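Local coordinates for protein putative NADPH-dependent oxidoreductase (Desulfitobacterium hafniense DCB-2, PDB 3DB2) that is a putative NADPH-dependent oxidoreductase, probably using its Rossmann-fold domain to bind the dinucleotide cofactor, at residues Q111-E115 and T116-F120. Numbering follows the deposited sequence.
Sequences QVIKE and TGVKF
T116 closes the last turn of helix 103-116 on V112, at a local helix-to-strand junction of the Rossmann fold that leads into 120-123, an outermost strand of the parallel sheet. Two donors of T116 share the carbonyl oxygen of V112. Its backbone N lies 2.9 Å from V112 O, and the bond is near-straight, with an N-H...O angle of 164°. T116 OG1 gives its proton to the same V112 O at 2.6 Å, tilted only moderately from the carbonyl plane. The torsion explains the second bond: at chi1 61° OG1 sits between the backbone N and the carbonyl carbon, turned back over the preceding turn. Beside this pair the methyls meet, V112 CG2 lying 4.0 Å from T116 CG2. A valine in place of T116 has no hydroxyl, and V112 O would probably be left with the backbone N-H as its one donor from this residue. The next backbone bond, G117 N to I113 O at 2.8 Å, is still of i to i+4 type, yet G117 itself has a positive phi of 74°, a value that favours glycine and marks where the chain leaves the helix.

Beyond that turn the chain doubles back over I113. With CG1 anti to the carbonyl carbon, the I113 side chain reaches V118 and F120: I113 CD1 is 3.8 Å from V118 CG2 and meets the F120 ring obliquely. In the second shell, I113 and F120 both pack on I93 of strand 92-96; T116 and V118 touch A87 of helix 79-88, and V118 also touches H92. I113 thus bridges helix and incoming strand, its CD1 standing 3.7 Å from F120 CD1.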
ATOM      1  N   GLN C 111      -5.802   7.307 -33.740  1.00 25.47           N
ATOM      2  CA  GLN C 111      -6.433   7.767 -34.981  1.00 27.53           C
ATOM      3  C   GLN C 111      -5.887   7.083 -36.223  1.00 21.31           C
ATOM      4  O   GLN C 111      -6.607   6.621 -37.116  1.00 21.85           O
ATOM      5  CB  GLN C 111      -6.209   9.275 -35.048  1.00 31.04           C
ATOM      6  CG  GLN C 111      -6.508   9.820 -36.440  1.00 43.42           C
ATOM      7  CD  GLN C 111      -7.981  10.105 -36.659  1.00 47.01           C
ATOM      8  OE1 GLN C 111      -8.832   9.706 -35.862  1.00 53.14           O
ATOM      9  NE2 GLN C 111      -8.249  10.803 -37.766  1.00 55.48           N
ATOM     10  N   VAL C 112      -4.551   7.000 -36.285  1.00 20.99           N
ATOM     11  CA  VAL C 112      -3.950   6.352 -37.483  1.00 21.62           C
ATOM     12  C   VAL C 112      -4.231   4.874 -37.533  1.00 18.48           C
ATOM     13  O   VAL C 112      -4.317   4.296 -38.622  1.00 21.27           O
ATOM     14  CB  VAL C 112      -2.452   6.687 -37.542  1.00 24.21           C
ATOM     15  CG1 VAL C 112      -1.630   5.819 -36.591  1.00 23.86           C
ATOM     16  CG2 VAL C 112      -1.906   6.544 -38.970  1.00 34.40           C
ATOM     17  N   ILE C 113      -4.386   4.194 -36.390  1.00 20.05           N
ATOM     18  CA  ILE C 113      -4.794   2.794 -36.384  1.00 18.88           C
ATOM     19  C   ILE C 113      -6.260   2.680 -36.818  1.00 25.88           C
ATOM     20  O   ILE C 113      -6.610   1.813 -37.619  1.00 26.87           O
ATOM     21  CB  ILE C 113      -4.608   2.135 -35.012  1.00 23.86           C
ATOM     22  CG1 ILE C 113      -3.154   2.147 -34.516  1.00 20.12           C
ATOM     23  CG2 ILE C 113      -5.147   0.708 -34.937  1.00 23.65           C
ATOM     24  CD1 ILE C 113      -2.091   1.602 -35.428  1.00 26.44           C
ATOM     25  N   LYS C 114      -7.112   3.576 -36.320  1.00 25.46           N
ATOM     26  CA  LYS C 114      -8.490   3.595 -36.816  1.00 29.08           C
ATOM     27  C   LYS C 114      -8.502   3.769 -38.332  1.00 29.24           C
ATOM     28  O   LYS C 114      -9.047   2.916 -39.039  1.00 33.98           O
ATOM     29  CB  LYS C 114      -9.263   4.709 -36.089  1.00 31.31           C
ATOM     30  CG  LYS C 114      -9.631   4.371 -34.650  1.00 37.92           C
ATOM     31  CD  LYS C 114     -10.292   5.472 -33.847  1.00 44.03           C
ATOM     32  CE  LYS C 114      -9.542   6.788 -33.862  1.00 50.25           C
ATOM     33  NZ  LYS C 114     -10.182   7.886 -33.072  1.00 51.07           N
ATOM     34  N   GLU C 115      -7.884   4.844 -38.801  1.00 26.29           N
ATOM     35  CA  GLU C 115      -7.759   5.170 -40.209  1.00 32.08           C
ATOM     36  C   GLU C 115      -7.311   3.967 -41.049  1.00 33.28           C
ATOM     37  O   GLU C 115      -7.995   3.520 -41.971  1.00 38.41           O
ATOM     38  CB  GLU C 115      -6.734   6.275 -40.476  1.00 28.99           C
ATOM     39  CG  GLU C 115      -7.268   7.680 -40.486  1.00 38.17           C
ATOM     40  CD  GLU C 115      -6.291   8.718 -39.968  1.00 40.85           C
ATOM     41  OE1 GLU C 115      -5.067   8.490 -40.038  1.00 40.17           O
ATOM     42  OE2 GLU C 115      -6.750   9.788 -39.489  1.00 45.36           O
ATOM     43  N   THR C 116      -6.132   3.450 -40.728  1.00 28.27           N
ATOM     44  CA  THR C 116      -5.519   2.417 -41.570  1.00 24.92           C
ATOM     45  C   THR C 116      -6.085   1.034 -41.344  1.00 25.88           C
ATOM     46  O   THR C 116      -6.049   0.185 -42.250  1.00 32.48           O
ATOM     47  CB  THR C 116      -4.001   2.464 -41.334  1.00 24.55           C
ATOM     48  OG1 THR C 116      -3.733   2.195 -39.964  1.00 24.22           O
ATOM     49  CG2 THR C 116      -3.470   3.890 -41.552  1.00 24.08           C
ATOM     50  N   GLY C 117      -6.630   0.730 -40.179  1.00 27.26           N
ATOM     51  CA  GLY C 117      -7.176  -0.589 -39.909  1.00 24.37           C
ATOM     52  C   GLY C 117      -6.180  -1.691 -39.696  1.00 22.47           C
ATOM     53  O   GLY C 117      -6.530  -2.879 -39.701  1.00 26.79           O
ATOM     54  N   VAL C 118      -4.898  -1.384 -39.508  1.00 24.11           N
ATOM     55  CA  VAL C 118      -3.913  -2.409 -39.131  1.00 22.68           C
ATOM     56  C   VAL C 118      -4.118  -2.864 -37.695  1.00 20.23           C
ATOM     57  O   VAL C 118      -4.693  -2.159 -36.873  1.00 22.97           O
ATOM     58  CB  VAL C 118      -2.495  -1.852 -39.362  1.00 20.61           C
ATOM     59  CG1 VAL C 118      -2.343  -1.462 -40.824  1.00 19.74           C
ATOM     60  CG2 VAL C 118      -2.193  -0.659 -38.500  1.00 16.05           C
ATOM     61  N   LYS C 119      -3.739  -4.064 -37.346  1.00 19.85           N
ATOM     62  CA  LYS C 119      -3.586  -4.660 -36.057  1.00 21.52           C
ATOM     63  C   LYS C 119      -2.552  -3.840 -35.266  1.00 20.23           C
ATOM     64  O   LYS C 119      -1.535  -3.360 -35.770  1.00 20.49           O
ATOM     65  CB  LYS C 119      -3.131  -6.108 -36.100  1.00 17.90           C
ATOM     66  CG  LYS C 119      -4.037  -7.005 -36.930  1.00 23.40           C
ATOM     67  CD  LYS C 119      -5.500  -6.595 -36.828  1.00 27.21           C
ATOM     68  CE  LYS C 119      -6.367  -7.743 -37.355  1.00 32.31           C
ATOM     69  NZ  LYS C 119      -7.776  -7.605 -36.888  1.00 39.18           N
ATOM     70  N   PHE C 120      -2.846  -3.698 -33.989  1.00 19.33           N
ATOM     71  CA  PHE C 120      -2.029  -2.918 -33.066  1.00 19.03           C
ATOM     72  C   PHE C 120      -1.987  -3.607 -31.709  1.00 17.32           C
ATOM     73  O   PHE C 120      -3.088  -3.905 -31.228  1.00 15.95           O
ATOM     74  CB  PHE C 120      -2.605  -1.521 -32.964  1.00 16.49           C
ATOM     75  CG  PHE C 120      -1.933  -0.656 -31.907  1.00 19.61           C
ATOM     76  CD1 PHE C 120      -0.808   0.075 -32.266  1.00 16.64           C
ATOM     77  CD2 PHE C 120      -2.399  -0.566 -30.603  1.00 20.58           C
ATOM     78  CE1 PHE C 120      -0.159   0.831 -31.320  1.00 19.11           C
ATOM     79  CE2 PHE C 120      -1.747   0.192 -29.653  1.00 17.86           C
ATOM     80  CZ  PHE C 120      -0.631   0.900 -30.029  1.00 18.18           C
TER